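OsmC-like protein (Jannaschia sp., PDB 3CJE) probably detoxifies organic hydroperoxides as a member of the OsmC/Ohr family of thiol-dependent peroxidases. Local coordinates at residues 43-48 with 62-67; 76-81 with 92-97. All coordinates share one frame; numbering follows the deposited sequence. Where two conformers were deposited one is given.

Interaction 1 of 2, residues 43-48 with 62-67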
# COMPACT_ATOMS: atom_id res chain seq x y z
N PHE A 43 -0.79 -1.46 -15.75
CA PHE A 43 0.01 -0.30 -15.38
C PHE A 43 1.46 -0.73 -15.19
O PHE A 43 1.72 -1.72 -14.51
CB PHE A 43 -0.52 0.26 -14.07
CG PHE A 43 -2.02 0.39 -14.03
CD1 PHE A 43 -2.62 1.52 -14.56
CD2 PHE A 43 -2.82 -0.63 -13.51
CE1 PHE A 43 -4.00 1.64 -14.56
CE2 PHE A 43 -4.18 -0.51 -13.51
CZ PHE A 43 -4.76 0.64 -14.04
N ALA A 44 2.41 -0.01 -15.76
CA ALA A 44 3.83 -0.31 -15.60
C ALA A 44 4.35 0.61 -14.52
O ALA A 44 4.39 1.83 -14.70
CB ALA A 44 4.60 -0.15 -16.93
N LEU A 45 4.75 0.04 -13.40
CA LEU A 45 5.27 0.82 -12.29
C LEU A 45 6.65 0.30 -11.90
O LEU A 45 7.14 -0.69 -12.46
CB LEU A 45 4.29 0.79 -11.12
CG LEU A 45 2.85 1.20 -11.43
CD1 LEU A 45 1.95 1.00 -10.14
CD2 LEU A 45 2.80 2.60 -11.97
N ALA A 46 7.27 0.98 -10.94
CA ALA A 46 8.62 0.61 -10.55
C ALA A 46 8.91 1.17 -9.17
O ALA A 46 8.30 2.16 -8.75
CB ALA A 46 9.63 1.08 -11.57
N THR A 47 9.82 0.53 -8.49
CA THR A 47 10.40 1.07 -7.25
C THR A 47 11.92 1.00 -7.35
O THR A 47 12.47 0.23 -8.16
CB THR A 47 9.94 0.32 -5.97
OG1 THR A 47 10.38 -1.06 -6.02
CG2 THR A 47 8.42 0.35 -5.80
N ASP A 48 12.60 1.79 -6.53
CA ASP A 48 14.06 1.77 -6.51
C ASP A 48 14.52 2.31 -5.16
O ASP A 48 13.73 2.92 -4.44
CB ASP A 48 14.61 2.60 -7.65
CG ASP A 48 16.00 2.13 -8.13
OD1 ASP A 48 16.69 1.35 -7.43
OD2 ASP A 48 16.32 2.57 -9.24
N PRO A 62 -5.43 3.93 -6.99
CA PRO A 62 -4.76 3.71 -5.71
C PRO A 62 -4.38 2.26 -5.41
O PRO A 62 -3.30 1.98 -4.87
CB PRO A 62 -5.80 4.21 -4.70
CG PRO A 62 -6.56 5.25 -5.41
CD PRO A 62 -6.66 4.74 -6.83
N LEU A 63 -5.22 1.28 -5.76
CA LEU A 63 -4.89 -0.11 -5.41
C LEU A 63 -3.69 -0.59 -6.24
O LEU A 63 -2.99 -1.55 -5.82
CB LEU A 63 -6.09 -1.04 -5.58
CG LEU A 63 -7.21 -0.86 -4.53
CD1 LEU A 63 -8.29 -1.94 -4.73
CD2 LEU A 63 -6.67 -0.87 -3.15
N ALA A 64 -3.48 -0.00 -7.42
CA ALA A 64 -2.27 -0.35 -8.23
C ALA A 64 -1.02 0.08 -7.49
O ALA A 64 -0.03 -0.64 -7.45
CB ALA A 64 -2.30 0.30 -9.66
N LEU A 65 -1.04 1.30 -6.94
CA LEU A 65 0.12 1.75 -6.14
C LEU A 65 0.31 0.83 -4.93
O LEU A 65 1.44 0.49 -4.59
CB LEU A 65 -0.04 3.21 -5.74
CG LEU A 65 -0.04 4.27 -6.83
CD1 LEU A 65 -0.04 5.68 -6.15
CD2 LEU A 65 1.13 4.15 -7.73
N PHE A 66 -0.78 0.44 -4.24
CA PHE A 66 -0.67 -0.46 -3.08
C PHE A 66 0.01 -1.79 -3.45
O PHE A 66 0.95 -2.22 -2.80
CB PHE A 66 -2.06 -0.75 -2.51
CG PHE A 66 -2.04 -1.83 -1.48
CD1 PHE A 66 -1.50 -1.62 -0.23
CD2 PHE A 66 -2.48 -3.12 -1.81
CE1 PHE A 66 -1.46 -2.67 0.71
CE2 PHE A 66 -2.44 -4.16 -0.85
CZ PHE A 66 -1.92 -3.91 0.39
N ILE A 67 -0.50 -2.48 -4.48
CA ILE A 67 0.04 -3.81 -4.80
C ILE A 67 1.48 -3.72 -5.31
O ILE A 67 2.30 -4.58 -5.01
CB ILE A 67 -0.87 -4.63 -5.73
CG1 ILE A 67 -0.50 -6.12 -5.67
CG2 ILE A 67 -0.91 -4.08 -7.15
CD1 ILE A 67 -1.47 -7.06 -6.38

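Interaction 2 of 2, residues 76-81 with 92-97. With GOL (glycerol), chain D.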
# COMPACT_ATOMS: atom_id res chain seq x y z
N THR A 76 12.55 -5.94 -2.42
CA THR A 76 13.65 -5.19 -1.85
C THR A 76 14.30 -5.95 -0.69
O THR A 76 15.53 -6.03 -0.61
CB THR A 76 13.19 -3.77 -1.47
OG1 THR A 76 12.81 -3.08 -2.67
CG2 THR A 76 14.33 -3.00 -0.78
N GLN A 77 13.49 -6.53 0.20
CA GLN A 77 14.07 -7.25 1.35
C GLN A 77 14.81 -8.51 0.89
O GLN A 77 15.87 -8.84 1.41
CB GLN A 77 12.98 -7.64 2.36
CG GLN A 77 12.01 -6.55 2.77
CD GLN A 77 12.69 -5.39 3.31
OE1 GLN A 77 13.65 -5.54 4.08
NE2 GLN A 77 12.24 -4.20 2.91
N ILE A 78 14.23 -9.25 -0.07
CA ILE A 78 14.92 -10.40 -0.64
C ILE A 78 16.30 -10.02 -1.17
O ILE A 78 17.33 -10.66 -0.87
CB ILE A 78 14.08 -11.08 -1.72
CG1 ILE A 78 12.84 -11.72 -1.11
CG2 ILE A 78 14.90 -12.14 -2.48
CD1 ILE A 78 11.80 -12.17 -2.14
N ARG A 79 16.34 -8.94 -1.95
CA ARG A 79 17.58 -8.48 -2.55
C ARG A 79 18.57 -7.95 -1.53
O ARG A 79 19.76 -8.22 -1.66
CB ARG A 79 17.29 -7.46 -3.65
CG ARG A 79 16.46 -8.01 -4.80
CD ARG A 79 16.11 -6.95 -5.83
NE ARG A 79 17.24 -6.73 -6.73
CZ ARG A 79 17.22 -5.91 -7.77
NH1 ARG A 79 16.18 -5.21 -8.05
NH2 ARG A 79 18.27 -5.84 -8.54
N ALA A 80 18.09 -7.25 -0.51
CA ALA A 80 18.93 -6.69 0.54
C ALA A 80 19.52 -7.78 1.44
O ALA A 80 20.63 -7.65 1.95
CB ALA A 80 18.15 -5.69 1.38
N PHE A 81 18.78 -8.85 1.65
CA PHE A 81 19.18 -9.87 2.64
C PHE A 81 19.89 -11.08 2.01
O PHE A 81 20.52 -11.85 2.73
CB PHE A 81 17.96 -10.37 3.40
CG PHE A 81 17.29 -9.36 4.33
CD1 PHE A 81 17.89 -8.18 4.71
CD2 PHE A 81 16.07 -9.66 4.91
CE1 PHE A 81 17.23 -7.32 5.57
CE2 PHE A 81 15.46 -8.83 5.78
CZ PHE A 81 16.02 -7.65 6.10
N LEU A 92 15.38 -12.41 -10.12
CA LEU A 92 14.28 -12.50 -9.19
C LEU A 92 12.95 -12.10 -9.84
O LEU A 92 12.87 -11.05 -10.52
CB LEU A 92 14.55 -11.59 -8.00
CG LEU A 92 13.46 -11.50 -6.95
CD1 LEU A 92 13.15 -12.85 -6.19
CD2 LEU A 92 13.83 -10.33 -5.95
N ASP A 93 11.94 -12.93 -9.63
CA ASP A 93 10.57 -12.63 -10.06
C ASP A 93 9.64 -12.94 -8.90
O ASP A 93 9.74 -14.00 -8.27
CB ASP A 93 10.17 -13.47 -11.25
CG ASP A 93 8.86 -13.00 -11.86
OD1 ASP A 93 7.80 -13.15 -11.21
OD2 ASP A 93 8.93 -12.47 -12.99
N VAL A 94 8.75 -11.99 -8.61
CA VAL A 94 7.75 -12.13 -7.57
C VAL A 94 6.40 -11.82 -8.14
O VAL A 94 6.22 -10.77 -8.76
CB VAL A 94 8.04 -11.22 -6.35
CG1 VAL A 94 6.87 -11.26 -5.31
CG2 VAL A 94 9.40 -11.62 -5.73
N GLU A 95 5.46 -12.74 -7.93
CA GLU A 95 4.08 -12.60 -8.45
C GLU A 95 3.17 -12.45 -7.24
O GLU A 95 3.22 -13.25 -6.32
CB GLU A 95 3.69 -13.85 -9.24
CG GLU A 95 4.62 -14.19 -10.44
CD GLU A 95 4.34 -15.55 -11.20
OE1 GLU A 95 4.57 -16.67 -10.66
OE2 GLU A 95 3.93 -15.46 -12.39
N CYS A 96 2.33 -11.43 -7.24
CA CYS A 96 1.44 -11.14 -6.11
C CYS A 96 0.01 -10.99 -6.63
O CYS A 96 -0.21 -10.33 -7.67
CB CYS A 96 1.88 -9.85 -5.43
SG CYS A 96 0.80 -9.30 -4.11
N ARG A 97 -0.94 -11.60 -5.93
CA ARG A 97 -2.35 -11.50 -6.25
C ARG A 97 -3.10 -11.13 -5.00
O ARG A 97 -2.92 -11.77 -3.94
CB ARG A 97 -2.90 -12.82 -6.81
CG ARG A 97 -4.36 -12.74 -7.17
CD ARG A 97 -4.76 -14.03 -7.88
NE ARG A 97 -6.14 -14.07 -8.27
CZ ARG A 97 -7.11 -14.61 -7.55
NH1 ARG A 97 -6.88 -15.18 -6.36
NH2 ARG A 97 -8.35 -14.58 -8.04
C1 GOL D . 17.96 -10.07 -8.08
O1 GOL D . 17.70 -10.65 -9.33
C2 GOL D . 19.34 -10.50 -7.57
O2 GOL D . 20.32 -9.95 -8.42
C3 GOL D . 19.53 -9.96 -6.16
O3 GOL D . 19.53 -8.54 -6.18

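Interaction 1 of 2, residues 43-48 with 62-67
F43 and L45, two residues apart on one face of strand 41-47, meet A64 and L65 on the first turns of helix 62-81, joining helix to sheet in the OsmC-like alpha/beta fold. The side chains meet through apolar contacts, with no hydrogen bond between the segments. CD2 of the F43 ring approaches the A64 methyl obliquely, 4.0 Å from CB. L45 comes in next to it: its CD1 lies 3.7 Å from A64 O, a van der Waals approach to the helix backbone, and 4.1 Å from L65 CD2, the two leucine side chains crossing at about a right angle. L45 was deposited in two conformers, and these approaches hold for the one described. Its CG lies anti to the carbonyl carbon (chi1 -54°) and CD1 extends the chain (chi2 176°), which carries that methyl to the helix.

The segment axes come no closer than 9.7 Å and run at 42°, and the small A64 is where the strand's side chains close the distance. Strand 41-47 is the outermost of the sheet within this chain, held by backbone hydrogen bonds of F43 with V33 and L45 with L31. P60 and P61, just before the helix, also lie against the F43 side chain, and P60 against L65. At the dimer interface, L65 packs on T47 of the second subunit, while T47 receives that subunit's L65 in return. Within the helix, the turn presenting A64 is closed by F66 N donating to P62 O at 3.0 Å.

Interaction 2 of 2, residues 76-81 with 92-97
The C-terminal turns of helix 62-81 rest here on the start of strand 93-105, the next secondary-structure element in the chain, in a helix-on-sheet packing beside which a glycerol is bound. L92, just before the strand, supplies the largest share of the buried surface. Its CD2 sits 3.7 Å from R79 CG and 4.1 Å from I78 CG2, so this one methyl bridges neighbouring residues of the helix. L92 CG stands anti to the backbone N (chi1 176°), which sends the isobutyl group toward the helix. One step along the same face, V94 CG2 lies 4.4 Å from I78 CD1, a looser touch; V94 also meets T71 and M75, earlier in the helix.

R79 runs past L92 as an aliphatic stem and then turns at chi3 (81°). The NE hydrogen points in the guanidinium plane to glycerol O3, at 3.0 Å and nearly straight, while L92 N gives a comparable bond to glycerol O1 at 3.0 Å. The ligand therefore spans helix and strand, although it probably came from the crystallisation liquor. The far end of the guanidinium is held by protein: NH1 donates to R28 O and N29 OD1, and NH2 to V24 O, which fixes its orientation. A138 of helix 128-141 also touches I78, and F81 meets the Y109 ring of the second subunit edge-to-face. A long helix lying across an antiparallel sheet in this way is characteristic of the OsmC/Ohr fold.

How the interactions relate
Interactions 1 and 2 fix opposite ends of helix 62-81 to one antiparallel sheet: residues 62-67 meet outermost strand 41-47, whereas residues 76-81 meet strand 93-105, with strands 28-37 and 13-24 lying between the two. Their centres are 14 Å apart, yet they touch directly, because I67 CD1 packs 3.7 Å from C96 O, and I67 also reaches V33, F17 and C19. In sequence the contacts follow one another, the first closing before the second opens. Both involve the second subunit, through L65 and T47 in one and F81 and Q77 in the other. The glycerol bound by R79 and L92 lies at interaction 2, where a second glycerol bonds R79 O.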